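Local coordinates for periplasmic cell division protein (SufI) (Aquifex aeolicus, PDB 6SYY) that is a multicopper oxidase of a hyperthermophile that binds four copper ions and probably oxidises its substrates at the expense of dioxygen, at residues V94-K99 / M177-D182; G278-L283 / P297-D302; I65-T70 / L83-D88. All coordinates share one frame; numbering follows the deposited sequence.

How the contacts relate
All three contacts are pairings of beta-strands set around the copper centre. Contacts 1 and 3 lie in the same N-terminal cupredoxin-like region and touch, the CD1 methyls of I95 and I87 being 3.6 Å apart; their centres are about 19 Å apart. Contact 2 falls in a different, plastocyanin-like region, its centre about 13 Å from that of contact 1 and about 25 Å from that of contact 3. It comes nearest to the metals, with the nearest atoms of G298 about 5 Å from a copper ion and the side chain of R300 about 3 Å from that of the copper ligand H120. The side chains of I178 and Y85 each lie about 10 Å from copper.

Contact 1: residues V94-K99 / M177-D182; sequences VIFLRK and MIIIED
F96 and I179 carry the packing on one face of this strand pair. CB of I179 sits over the phenyl face, toward its rim, 4.1 Å from the ring centroid and 22° off the normal, a CH-pi contact. Its CG2 branch reaches CE2 of F96 at 3.5 Å, while CD1 lies against CZ and also meets CG1 of V94. The carboxylate carbon of E181 approaches the edge of the same ring beside CD2. On the opposite face L97 spans two neighbours, its CB against CG1 of I180 and its CD1 against CG2 of I178.

R98 has CG anti to the backbone N (chi1 -174°) and then bends at chi2, and its guanidinium lies with one face over the backbone of E181 and D182. NH1 is 4.5 Å from OE1 of E181, beyond salt-bridge range; the charge is instead paired with D186 through NH2. An alanine here would probably leave D186 without its cationic mate and uncover the backbone beneath the guanidinium. Beyond it, one water joins K99 NZ to OD2 of D182, which is at the N-cap of helix 183-192, with OD1 bonded to S153 OG and E185 N.

Five backbone bonds set this register, among them I179 N to I95 O at 2.8 Å and K99 N to E181 O at 2.9 Å. The strands run parallel, 21° apart, with strand 54-56 beyond 94-98 and strand 154-160 beyond 176-181: a mixed sheet consistent with the Greek-key cupredoxin fold of multicopper oxidases.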
ATOM      1  N   VAL A  94       9.326 -10.434  -1.028  1.00 26.33           N
ATOM      2  CA  VAL A  94       8.578 -10.066   0.165  1.00 23.45           C
ATOM      3  C   VAL A  94       9.566 -10.009   1.322  1.00 34.77           C
ATOM      4  O   VAL A  94      10.202 -11.012   1.660  1.00 30.24           O
ATOM      5  CB  VAL A  94       7.439 -11.054   0.447  1.00 21.38           C
ATOM      6  CG1 VAL A  94       6.825 -10.770   1.802  1.00 21.73           C
ATOM      7  CG2 VAL A  94       6.383 -10.949  -0.638  1.00 23.71           C
ATOM      8  N   ILE A  95       9.731  -8.831   1.896  1.00 26.61           N
ATOM      9  CA  ILE A  95      10.648  -8.641   3.010  1.00 25.93           C
ATOM     10  C   ILE A  95       9.921  -8.992   4.296  1.00 26.08           C
ATOM     11  O   ILE A  95       8.827  -8.484   4.559  1.00 25.76           O
ATOM     12  CB  ILE A  95      11.174  -7.198   3.053  1.00 31.77           C
ATOM     13  CG1 ILE A  95      12.021  -6.899   1.814  1.00 25.93           C
ATOM     14  CG2 ILE A  95      11.967  -6.966   4.329  1.00 25.30           C
ATOM     15  CD1 ILE A  95      12.525  -5.465   1.747  1.00 23.49           C
ATOM     16  N   PHE A  96      10.523  -9.858   5.099  1.00 25.17           N
ATOM     17  CA  PHE A  96       9.964 -10.218   6.391  1.00 24.51           C
ATOM     18  C   PHE A  96      10.720  -9.501   7.499  1.00 42.06           C
ATOM     19  O   PHE A  96      11.951  -9.415   7.474  1.00 29.25           O
ATOM     20  CB  PHE A  96      10.006 -11.733   6.609  1.00 28.70           C
ATOM     21  CG  PHE A  96       8.812 -12.457   6.050  1.00 33.97           C
ATOM     22  CD1 PHE A  96       8.763 -12.813   4.712  1.00 28.50           C
ATOM     23  CD2 PHE A  96       7.737 -12.781   6.865  1.00 22.35           C
ATOM     24  CE1 PHE A  96       7.663 -13.475   4.191  1.00 35.03           C
ATOM     25  CE2 PHE A  96       6.636 -13.444   6.352  1.00 27.07           C
ATOM     26  CZ  PHE A  96       6.596 -13.788   5.012  1.00 22.32           C
ATOM     27  N   LEU A  97       9.969  -8.970   8.463  1.00 33.56           N
ATOM     28  CA  LEU A  97      10.528  -8.304   9.628  1.00 23.62           C
ATOM     29  C   LEU A  97       9.840  -8.822  10.880  1.00 27.92           C
ATOM     30  O   LEU A  97       8.678  -9.237  10.844  1.00 28.21           O
ATOM     31  CB  LEU A  97      10.357  -6.784   9.555  1.00 24.84           C
ATOM     32  CG  LEU A  97      11.127  -6.031   8.477  1.00 28.04           C
ATOM     33  CD1 LEU A  97      10.676  -4.584   8.444  1.00 34.05           C
ATOM     34  CD2 LEU A  97      12.616  -6.118   8.749  1.00 33.20           C
ATOM     35  N   ARG A  98      10.567  -8.791  11.988  1.00 25.64           N
ATOM     36  CA  ARG A  98      10.008  -9.097  13.295  1.00 25.37           C
ATOM     37  C   ARG A  98       9.919  -7.805  14.092  1.00 47.80           C
ATOM     38  O   ARG A  98      10.868  -7.012  14.098  1.00 39.48           O
ATOM     39  CB  ARG A  98      10.861 -10.125  14.036  1.00 24.64           C
ATOM     40  CG  ARG A  98      10.250 -10.582  15.334  1.00 26.75           C
ATOM     41  CD  ARG A  98       9.102 -11.522  15.061  1.00 49.41           C
ATOM     42  NE  ARG A  98       8.298 -11.766  16.251  1.00 43.76           N
ATOM     43  CZ  ARG A  98       7.348 -12.691  16.318  1.00 43.46           C
ATOM     44  NH1 ARG A  98       7.098 -13.460  15.266  1.00 36.40           N
ATOM     45  NH2 ARG A  98       6.653 -12.853  17.436  1.00 79.89           N
ATOM     46  N   LYS A  99       8.783  -7.582  14.747  1.00 30.18           N
ATOM     47  CA  LYS A  99       8.617  -6.358  15.515  1.00 44.38           C
ATOM     48  C   LYS A  99       9.641  -6.311  16.637  1.00 30.36           C
ATOM     49  O   LYS A  99       9.819  -7.286  17.374  1.00 39.53           O
ATOM     50  CB  LYS A  99       7.203  -6.259  16.086  1.00 31.97           C
ATOM     51  CG  LYS A  99       6.932  -4.954  16.810  1.00 23.30           C
ATOM     52  CD  LYS A  99       5.545  -4.947  17.418  1.00 33.61           C
ATOM     53  CE  LYS A  99       5.286  -3.651  18.165  1.00 29.85           C
ATOM     54  NZ  LYS A  99       3.949  -3.654  18.819  1.00 53.64           N
ATOM     55  N   MET A 177       6.403  -5.901  -1.257  1.00 18.52           N
ATOM     56  CA  MET A 177       5.622  -6.077  -0.043  1.00 18.39           C
ATOM     57  C   MET A 177       6.537  -6.372   1.141  1.00 24.22           C
ATOM     58  O   MET A 177       7.568  -7.037   0.996  1.00 21.67           O
ATOM     59  CB  MET A 177       4.605  -7.211  -0.216  1.00 18.41           C
ATOM     60  CG  MET A 177       3.866  -7.603   1.058  1.00 22.61           C
ATOM     61  SD  MET A 177       2.636  -8.906   0.821  1.00 26.67           S
ATOM     62  CE  MET A 177       1.418  -8.065  -0.193  1.00 18.29           C
ATOM     63  N   ILE A 178       6.146  -5.862   2.307  1.00 26.98           N
ATOM     64  CA  ILE A 178       6.782  -6.154   3.586  1.00 39.14           C
ATOM     65  C   ILE A 178       5.758  -6.849   4.475  1.00 31.77           C
ATOM     66  O   ILE A 178       4.592  -6.439   4.525  1.00 27.82           O
ATOM     67  CB  ILE A 178       7.302  -4.864   4.259  1.00 30.36           C
ATOM     68  CG1 ILE A 178       8.390  -4.212   3.407  1.00 26.69           C
ATOM     69  CG2 ILE A 178       7.807  -5.145   5.673  1.00 21.73           C
ATOM     70  CD1 ILE A 178       8.820  -2.853   3.917  1.00 26.00           C
ATOM     71  N   ILE A 179       6.186  -7.902   5.168  1.00 29.97           N
ATOM     72  CA  ILE A 179       5.356  -8.573   6.165  1.00 37.71           C
ATOM     73  C   ILE A 179       6.058  -8.470   7.511  1.00 22.71           C
ATOM     74  O   ILE A 179       7.135  -9.051   7.704  1.00 40.68           O
ATOM     75  CB  ILE A 179       5.078 -10.037   5.814  1.00 23.84           C
ATOM     76  CG1 ILE A 179       4.136 -10.137   4.616  1.00 19.22           C
ATOM     77  CG2 ILE A 179       4.468 -10.744   7.011  1.00 23.66           C
ATOM     78  CD1 ILE A 179       3.869 -11.564   4.189  1.00 19.45           C
ATOM     79  N   ILE A 180       5.444  -7.746   8.445  1.00 28.05           N
ATOM     80  CA  ILE A 180       5.922  -7.671   9.819  1.00 20.21           C
ATOM     81  C   ILE A 180       5.197  -8.727  10.637  1.00 35.65           C
ATOM     82  O   ILE A 180       4.006  -8.987  10.430  1.00 28.44           O
ATOM     83  CB  ILE A 180       5.705  -6.263  10.404  1.00 20.63           C
ATOM     84  CG1 ILE A 180       6.549  -5.238   9.654  1.00 32.24           C
ATOM     85  CG2 ILE A 180       6.056  -6.232  11.882  1.00 26.21           C
ATOM     86  CD1 ILE A 180       6.410  -3.832  10.202  1.00 29.96           C
ATOM     87  N   GLU A 181       5.922  -9.350  11.558  1.00 26.94           N
ATOM     88  CA  GLU A 181       5.363 -10.355  12.444  1.00 33.14           C
ATOM     89  C   GLU A 181       5.533  -9.913  13.890  1.00 42.96           C
ATOM     90  O   GLU A 181       6.570  -9.351  14.263  1.00 28.20           O
ATOM     91  CB  GLU A 181       6.032 -11.711  12.217  1.00 32.87           C
ATOM     92  CG  GLU A 181       5.775 -12.282  10.830  1.00 38.61           C
ATOM     93  CD  GLU A 181       6.505 -13.589  10.590  1.00 89.16           C
ATOM     94  OE1 GLU A 181       7.739 -13.631  10.795  1.00 88.62           O
ATOM     95  OE2 GLU A 181       5.843 -14.575  10.202  1.00 67.67           O
ATOM     96  N   ASP A 182       4.496 -10.142  14.688  1.00 28.99           N
ATOM     97  CA  ASP A 182       4.559  -9.954  16.130  1.00 30.58           C
ATOM     98  C   ASP A 182       3.852 -11.142  16.771  1.00 33.34           C
ATOM     99  O   ASP A 182       3.526 -12.128  16.103  1.00 36.41           O
ATOM    100  CB  ASP A 182       3.966  -8.597  16.551  1.00 25.40           C
ATOM    101  CG  ASP A 182       2.479  -8.444  16.205  1.00 47.64           C
ATOM    102  OD1 ASP A 182       1.774  -9.454  16.000  1.00 35.24           O
ATOM    103  OD2 ASP A 182       2.009  -7.287  16.122  1.00 35.55           O
TER
HETATM  104  O   HOH W   1       2.074  -5.635  18.129  1.00 37.48           O

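Contact 2: residues G278-L283 / P297-D302; sequences GVEGGL and PGERID
OE2 of E280 has two partners: K478 NZ, in a salt bridge, and R300 N, through a weak hydrogen bond of 3.4 Å. The same lysine pairs with E299 OE2, which lies 4.4 Å from E280 OE2, so its positive charge probably offsets the repulsion between two buried carboxylates. The other oxygen, OE1, accepts from the backbone N atoms of D479 and T480.

The bend at chi2 (89°) brings CD of E280 up to the backbone N of R300, while the root of the side chain meets the arginine's flat end. CB of E280 stands 3.3 Å above one face of the R300 guanidinium, displaced toward the rim, and CG is 3.5 Å from NH1. The carboxylate and guanidinium planes are 75° apart. NH1 donates to G298 O at 3.2 Å, nearly along the C=O axis, and makes a salt bridge with D479; NE is held by T155 O. These bonds fix the rotation of a group that lies beside H120, a ligand of copper.

E280 and G281 are the central residues of a type I turn from V279 to G282, which joins strands 270-279 and 282-290 as a tight beta-hairpin in the plastocyanin-like domain. Strand 300-306 runs antiparallel to the first of these, and G278 with D302 forms a hydrogen-bonded pair. D302 N donates to G278 O at 2.9 Å and G278 N returns a bond to D302 O. A CB modelled on G278 would fall 3.3 Å from D302 CB, a tight fit that the glycine avoids. On the other side of the strands, V279 CG1 packs against I301 CD1 at 4.1 Å.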
ATOM      1  N   GLY A 278      -7.273  -7.434   8.463  1.00 21.35           N
ATOM      2  CA  GLY A 278      -6.230  -6.455   8.693  1.00 18.87           C
ATOM      3  C   GLY A 278      -6.246  -5.372   7.643  1.00 26.62           C
ATOM      4  O   GLY A 278      -6.768  -5.552   6.537  1.00 21.85           O
ATOM      5  N   VAL A 279      -5.668  -4.230   8.012  1.00 22.76           N
ATOM      6  CA  VAL A 279      -5.492  -3.107   7.099  1.00 19.43           C
ATOM      7  C   VAL A 279      -4.030  -2.677   7.149  1.00 25.52           C
ATOM      8  O   VAL A 279      -3.176  -3.421   7.644  1.00 26.81           O
ATOM      9  CB  VAL A 279      -6.443  -1.947   7.447  1.00 24.13           C
ATOM     10  CG1 VAL A 279      -7.886  -2.336   7.142  1.00 18.90           C
ATOM     11  CG2 VAL A 279      -6.302  -1.575   8.908  1.00 27.48           C
ATOM     12  N   GLU A 280      -3.732  -1.475   6.647  1.00 27.72           N
ATOM     13  CA  GLU A 280      -2.341  -1.053   6.505  1.00 22.02           C
ATOM     14  C   GLU A 280      -1.594  -1.111   7.832  1.00 26.28           C
ATOM     15  O   GLU A 280      -0.424  -1.512   7.877  1.00 33.47           O
ATOM     16  CB  GLU A 280      -2.269   0.361   5.930  1.00 18.50           C
ATOM     17  CG  GLU A 280      -3.002   0.541   4.623  1.00 52.42           C
ATOM     18  CD  GLU A 280      -4.447   0.916   4.832  1.00 47.81           C
ATOM     19  OE1 GLU A 280      -4.699   2.013   5.373  1.00 25.34           O
ATOM     20  OE2 GLU A 280      -5.328   0.110   4.470  1.00 30.02           O
ATOM     21  N   GLY A 281      -2.251  -0.718   8.920  1.00 25.69           N
ATOM     22  CA  GLY A 281      -1.605  -0.684  10.217  1.00 21.35           C
ATOM     23  C   GLY A 281      -1.789  -1.941  11.039  1.00 32.88           C
ATOM     24  O   GLY A 281      -1.663  -1.904  12.267  1.00 32.50           O
ATOM     25  N   GLY A 282      -2.096  -3.055  10.391  1.00 27.23           N
ATOM     26  CA  GLY A 282      -2.119  -4.335  11.060  1.00 19.82           C
ATOM     27  C   GLY A 282      -3.516  -4.895  11.251  1.00 30.82           C
ATOM     28  O   GLY A 282      -4.475  -4.530  10.563  1.00 33.75           O
ATOM     29  N   LEU A 283      -3.622  -5.803  12.220  1.00 32.18           N
ATOM     30  CA  LEU A 283      -4.838  -6.583  12.403  1.00 35.78           C
ATOM     31  C   LEU A 283      -5.947  -5.735  13.006  1.00 32.59           C
ATOM     32  O   LEU A 283      -5.697  -4.863  13.841  1.00 26.89           O
ATOM     33  CB  LEU A 283      -4.562  -7.787  13.306  1.00 19.90           C
ATOM     34  CG  LEU A 283      -3.626  -8.871  12.763  1.00 25.06           C
ATOM     35  CD1 LEU A 283      -3.051  -9.710  13.896  1.00 20.45           C
ATOM     36  CD2 LEU A 283      -4.344  -9.757  11.748  1.00 19.41           C
ATOM     37  N   PRO A 297      -5.014   2.706  -4.266  1.00 21.81           N
ATOM     38  CA  PRO A 297      -3.546   2.682  -4.246  1.00 22.04           C
ATOM     39  C   PRO A 297      -3.000   3.103  -2.891  1.00 32.82           C
ATOM     40  O   PRO A 297      -3.420   4.108  -2.316  1.00 25.84           O
ATOM     41  CB  PRO A 297      -3.170   3.684  -5.340  1.00 34.93           C
ATOM     42  CG  PRO A 297      -4.305   3.639  -6.286  1.00 23.43           C
ATOM     43  CD  PRO A 297      -5.538   3.361  -5.478  1.00 22.84           C
ATOM     44  N   GLY A 298      -2.052   2.322  -2.376  1.00 24.79           N
ATOM     45  CA  GLY A 298      -1.493   2.553  -1.064  1.00 35.19           C
ATOM     46  C   GLY A 298      -2.198   1.828   0.064  1.00 34.25           C
ATOM     47  O   GLY A 298      -1.610   1.660   1.139  1.00 33.27           O
ATOM     48  N   GLU A 299      -3.438   1.399  -0.142  1.00 32.85           N
ATOM     49  CA  GLU A 299      -4.119   0.588   0.853  1.00 28.19           C
ATOM     50  C   GLU A 299      -3.640  -0.858   0.782  1.00 20.98           C
ATOM     51  O   GLU A 299      -3.191  -1.342  -0.263  1.00 22.97           O
ATOM     52  CB  GLU A 299      -5.634   0.640   0.655  1.00 29.25           C
ATOM     53  CG  GLU A 299      -6.286   1.947   1.087  1.00 27.59           C
ATOM     54  CD  GLU A 299      -7.805   1.860   1.111  1.00 63.83           C
ATOM     55  OE1 GLU A 299      -8.399   1.449   0.091  1.00 23.67           O
ATOM     56  OE2 GLU A 299      -8.405   2.190   2.157  1.00 38.34           O
ATOM     57  N   ARG A 300      -3.726  -1.542   1.921  1.00 19.70           N
ATOM     58  CA  ARG A 300      -3.493  -2.977   1.996  1.00 33.57           C
ATOM     59  C   ARG A 300      -4.597  -3.584   2.847  1.00 30.35           C
ATOM     60  O   ARG A 300      -4.843  -3.123   3.966  1.00 38.82           O
ATOM     61  CB  ARG A 300      -2.112  -3.306   2.584  1.00 35.68           C
ATOM     62  CG  ARG A 300      -0.929  -2.963   1.677  1.00 23.30           C
ATOM     63  CD  ARG A 300      -0.341  -1.615   2.030  1.00 21.45           C
ATOM     64  NE  ARG A 300       0.163  -1.601   3.401  1.00 25.95           N
ATOM     65  CZ  ARG A 300       0.488  -0.497   4.065  1.00 31.16           C
ATOM     66  NH1 ARG A 300       0.351   0.689   3.483  1.00 25.50           N
ATOM     67  NH2 ARG A 300       0.939  -0.577   5.312  1.00 25.48           N
ATOM     68  N   ILE A 301      -5.267  -4.601   2.313  1.00 23.24           N
ATOM     69  CA  ILE A 301      -6.356  -5.284   3.003  1.00 19.10           C
ATOM     70  C   ILE A 301      -5.973  -6.752   3.137  1.00 33.12           C
ATOM     71  O   ILE A 301      -5.727  -7.429   2.131  1.00 28.67           O
ATOM     72  CB  ILE A 301      -7.692  -5.132   2.254  1.00 23.05           C
ATOM     73  CG1 ILE A 301      -7.934  -3.672   1.866  1.00 29.51           C
ATOM     74  CG2 ILE A 301      -8.849  -5.651   3.105  1.00 17.97           C
ATOM     75  CD1 ILE A 301      -8.081  -2.732   3.051  1.00 28.63           C
ATOM     76  N   ASP A 302      -5.899  -7.235   4.376  1.00 23.61           N
ATOM     77  CA  ASP A 302      -5.721  -8.656   4.650  1.00 26.58           C
ATOM     78  C   ASP A 302      -7.089  -9.310   4.801  1.00 26.49           C
ATOM     79  O   ASP A 302      -7.907  -8.866   5.616  1.00 30.97           O
ATOM     80  CB  ASP A 302      -4.899  -8.875   5.922  1.00 31.56           C
ATOM     81  CG  ASP A 302      -3.430  -8.535   5.742  1.00 48.77           C
ATOM     82  OD1 ASP A 302      -3.124  -7.434   5.239  1.00 54.16           O
ATOM     83  OD2 ASP A 302      -2.580  -9.371   6.120  1.00 53.39           O
TER
HETATM   84  O   HOH W   2      -1.911  -6.010   7.340  1.00 43.46           O

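Contact 3: residues I65-T70 / L83-D88; sequences ITAKWT and LVYEID
K68 places CG between its backbone N and carbonyl carbon (chi1 70°) and is extended beyond, while E86 holds CG anti to its backbone N; the two chains then cross obliquely on one face of the beta-hairpin of strands 63-72 and 80-86. NZ of K68 meets OE1 of E86 at 3.0 Å in a salt bridge, approaching from the syn side but 27° out of the carboxylate plane. The bridge runs diagonally, since K68 is paired with V84 and E86 with T66. K68 NZ also hydrogen-bonds to Y91 OH.

The hairpin lies at the edge of a sheet in the cupredoxin-like N-terminal region, strand 102-110 flanking 63-72 on its far side. The strand axes approach to 4.4 Å. T66 with E86 and K68 with V84 are hydrogen-bonded pairs, each closed by two backbone bonds; that from E86 N to T66 O is short, at 2.6 Å. A water bridges T66 OG1 and E86 O.

On the face away from the salt bridge, Y85 turns its CD1-CE1 side toward I65 and A67, with CE1 3.8 Å from A67 CB. F107 and I117 pack on the same tyrosine, and its ring meets that of Y158, so the hairpin is fitted against neighbouring strands close to H159, a copper ligand. At the I65 end of the hairpin, I87 lies alongside I65, CG1 against CG2 at 3.6 Å. At the W69 end, CD2 of L83 sits over the W69 indole, 3.6 Å from the centroid of its five-membered ring and 12° off the normal, with CE2 its closest ring atom.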
ATOM      1  N   ILE A  65      19.916  -2.924  -0.890  1.00 22.63           N
ATOM      2  CA  ILE A  65      18.741  -3.006  -1.744  1.00 21.79           C
ATOM      3  C   ILE A  65      19.045  -2.174  -2.978  1.00 21.84           C
ATOM      4  O   ILE A  65      19.099  -0.939  -2.903  1.00 30.32           O
ATOM      5  CB  ILE A  65      17.475  -2.513  -1.034  1.00 31.07           C
ATOM      6  CG1 ILE A  65      17.302  -3.253   0.293  1.00 24.86           C
ATOM      7  CG2 ILE A  65      16.259  -2.709  -1.923  1.00 20.05           C
ATOM      8  CD1 ILE A  65      16.227  -2.685   1.162  1.00 39.97           C
ATOM      9  N   THR A  66      19.256  -2.837  -4.108  1.00 22.33           N
ATOM     10  CA  THR A  66      19.710  -2.179  -5.325  1.00 32.89           C
ATOM     11  C   THR A  66      18.566  -2.095  -6.322  1.00 25.08           C
ATOM     12  O   THR A  66      17.984  -3.118  -6.692  1.00 33.10           O
ATOM     13  CB  THR A  66      20.892  -2.921  -5.941  1.00 25.38           C
ATOM     14  OG1 THR A  66      21.913  -3.092  -4.952  1.00 44.99           O
ATOM     15  CG2 THR A  66      21.451  -2.130  -7.114  1.00 28.19           C
ATOM     16  N   ALA A  67      18.248  -0.876  -6.756  1.00 29.44           N
ATOM     17  CA  ALA A  67      17.331  -0.672  -7.868  1.00 25.74           C
ATOM     18  C   ALA A  67      18.131  -0.679  -9.163  1.00 31.95           C
ATOM     19  O   ALA A  67      19.161  -0.008  -9.261  1.00 26.58           O
ATOM     20  CB  ALA A  67      16.568   0.642  -7.720  1.00 24.64           C
ATOM     21  N   LYS A  68      17.668  -1.444 -10.147  1.00 32.45           N
ATOM     22  CA  LYS A  68      18.430  -1.587 -11.376  1.00 23.28           C
ATOM     23  C   LYS A  68      17.494  -1.902 -12.532  1.00 32.05           C
ATOM     24  O   LYS A  68      16.374  -2.390 -12.344  1.00 26.00           O
ATOM     25  CB  LYS A  68      19.497  -2.684 -11.247  1.00 24.37           C
ATOM     26  CG  LYS A  68      18.935  -4.095 -11.168  1.00 26.26           C
ATOM     27  CD  LYS A  68      20.033  -5.130 -11.360  1.00 32.56           C
ATOM     28  CE  LYS A  68      19.442  -6.508 -11.581  1.00 51.12           C
ATOM     29  NZ  LYS A  68      20.483  -7.557 -11.771  1.00 51.16           N
ATOM     30  N   TRP A  69      17.974  -1.610 -13.738  1.00 24.83           N
ATOM     31  CA  TRP A  69      17.287  -2.013 -14.954  1.00 27.16           C
ATOM     32  C   TRP A  69      17.599  -3.464 -15.287  1.00 25.14           C
ATOM     33  O   TRP A  69      18.723  -3.935 -15.092  1.00 40.69           O
ATOM     34  CB  TRP A  69      17.695  -1.122 -16.123  1.00 50.85           C
ATOM     35  CG  TRP A  69      17.040   0.200 -16.094  1.00 56.16           C
ATOM     36  CD1 TRP A  69      17.617   1.395 -15.787  1.00 28.02           C
ATOM     37  CD2 TRP A  69      15.664   0.473 -16.373  1.00 32.07           C
ATOM     38  NE1 TRP A  69      16.684   2.400 -15.867  1.00 55.49           N
ATOM     39  CE2 TRP A  69      15.475   1.859 -16.222  1.00 44.69           C
ATOM     40  CE3 TRP A  69      14.571  -0.322 -16.739  1.00 24.48           C
ATOM     41  CZ2 TRP A  69      14.239   2.469 -16.426  1.00 31.74           C
ATOM     42  CZ3 TRP A  69      13.346   0.283 -16.939  1.00 25.54           C
ATOM     43  CH2 TRP A  69      13.189   1.667 -16.782  1.00 31.30           C
ATOM     44  N   THR A  70      16.590  -4.167 -15.791  1.00 36.49           N
ATOM     45  CA  THR A  70      16.715  -5.550 -16.233  1.00 44.13           C
ATOM     46  C   THR A  70      15.569  -5.825 -17.201  1.00 37.99           C
ATOM     47  O   THR A  70      14.840  -4.909 -17.596  1.00 32.15           O
ATOM     48  CB  THR A  70      16.718  -6.516 -15.040  1.00 29.93           C
ATOM     49  OG1 THR A  70      17.087  -7.826 -15.482  1.00 39.98           O
ATOM     50  CG2 THR A  70      15.340  -6.576 -14.385  1.00 28.24           C
ATOM     51  N   LEU A  83      12.313  -2.019 -13.957  1.00 30.08           N
ATOM     52  CA  LEU A  83      13.135  -1.795 -12.779  1.00 20.84           C
ATOM     53  C   LEU A  83      12.787  -2.822 -11.709  1.00 47.42           C
ATOM     54  O   LEU A  83      11.629  -3.226 -11.570  1.00 29.22           O
ATOM     55  CB  LEU A  83      12.920  -0.379 -12.235  1.00 26.24           C
ATOM     56  CG  LEU A  83      13.468   0.810 -13.035  1.00 24.55           C
ATOM     57  CD1 LEU A  83      12.794   2.110 -12.607  1.00 29.32           C
ATOM     58  CD2 LEU A  83      14.970   0.920 -12.860  1.00 21.27           C
ATOM     59  N   VAL A  84      13.796  -3.259 -10.959  1.00 28.76           N
ATOM     60  CA  VAL A  84      13.581  -4.179  -9.849  1.00 29.96           C
ATOM     61  C   VAL A  84      14.435  -3.734  -8.676  1.00 20.50           C
ATOM     62  O   VAL A  84      15.503  -3.140  -8.846  1.00 26.63           O
ATOM     63  CB  VAL A  84      13.907  -5.651 -10.208  1.00 22.00           C
ATOM     64  CG1 VAL A  84      12.971  -6.167 -11.282  1.00 24.10           C
ATOM     65  CG2 VAL A  84      15.358  -5.799 -10.641  1.00 22.48           C
ATOM     66  N   TYR A  85      13.941  -4.009  -7.477  1.00 29.63           N
ATOM     67  CA  TYR A  85      14.759  -3.964  -6.275  1.00 27.10           C
ATOM     68  C   TYR A  85      15.429  -5.323  -6.124  1.00 28.47           C
ATOM     69  O   TYR A  85      14.742  -6.349  -6.056  1.00 24.57           O
ATOM     70  CB  TYR A  85      13.910  -3.639  -5.045  1.00 32.38           C
ATOM     71  CG  TYR A  85      13.485  -2.189  -4.918  1.00 30.11           C
ATOM     72  CD1 TYR A  85      14.414  -1.159  -4.994  1.00 29.07           C
ATOM     73  CD2 TYR A  85      12.151  -1.854  -4.712  1.00 24.65           C
ATOM     74  CE1 TYR A  85      14.023   0.171  -4.870  1.00 42.61           C
ATOM     75  CE2 TYR A  85      11.751  -0.532  -4.586  1.00 47.91           C
ATOM     76  CZ  TYR A  85      12.689   0.477  -4.666  1.00 35.03           C
ATOM     77  OH  TYR A  85      12.290   1.788  -4.542  1.00 28.43           O
ATOM     78  N   GLU A  86      16.760  -5.340  -6.104  1.00 34.37           N
ATOM     79  CA  GLU A  86      17.512  -6.576  -5.921  1.00 26.93           C
ATOM     80  C   GLU A  86      17.972  -6.670  -4.473  1.00 43.61           C
ATOM     81  O   GLU A  86      18.678  -5.784  -3.978  1.00 34.54           O
ATOM     82  CB  GLU A  86      18.711  -6.671  -6.866  1.00 30.63           C
ATOM     83  CG  GLU A  86      19.499  -7.967  -6.665  1.00 34.34           C
ATOM     84  CD  GLU A  86      20.365  -8.343  -7.853  1.00 45.30           C
ATOM     85  OE1 GLU A  86      20.485  -7.531  -8.793  1.00 65.71           O
ATOM     86  OE2 GLU A  86      20.929  -9.458  -7.842  1.00 75.01           O
ATOM     87  N   ILE A  87      17.561  -7.741  -3.801  1.00 29.92           N
ATOM     88  CA  ILE A  87      17.939  -8.025  -2.424  1.00 28.88           C
ATOM     89  C   ILE A  87      18.348  -9.487  -2.376  1.00 34.24           C
ATOM     90  O   ILE A  87      17.503 -10.373  -2.551  1.00 44.51           O
ATOM     91  CB  ILE A  87      16.795  -7.757  -1.440  1.00 28.70           C
ATOM     92  CG1 ILE A  87      16.295  -6.319  -1.573  1.00 34.44           C
ATOM     93  CG2 ILE A  87      17.250  -8.036  -0.023  1.00 30.00           C
ATOM     94  CD1 ILE A  87      14.988  -6.068  -0.859  1.00 34.35           C
ATOM     95  N   ASP A  88      19.638  -9.744  -2.152  1.00 41.40           N
ATOM     96  CA  ASP A  88      20.142 -11.108  -1.982  1.00 41.79           C
ATOM     97  C   ASP A  88      19.795 -11.972  -3.195  1.00 44.41           C
ATOM     98  O   ASP A  88      19.301 -13.094  -3.067  1.00 45.04           O
ATOM     99  CB  ASP A  88      19.601 -11.724  -0.687  1.00 50.81           C
ATOM    100  CG  ASP A  88      20.397 -12.929  -0.228  1.00 46.44           C
ATOM    101  OD1 ASP A  88      21.605 -12.773   0.050  1.00 91.77           O
ATOM    102  OD2 ASP A  88      19.807 -14.028  -0.127  1.00 78.34           O
TER
HETATM  103  O   HOH W   3      21.513  -5.424  -3.603  1.00 36.43           O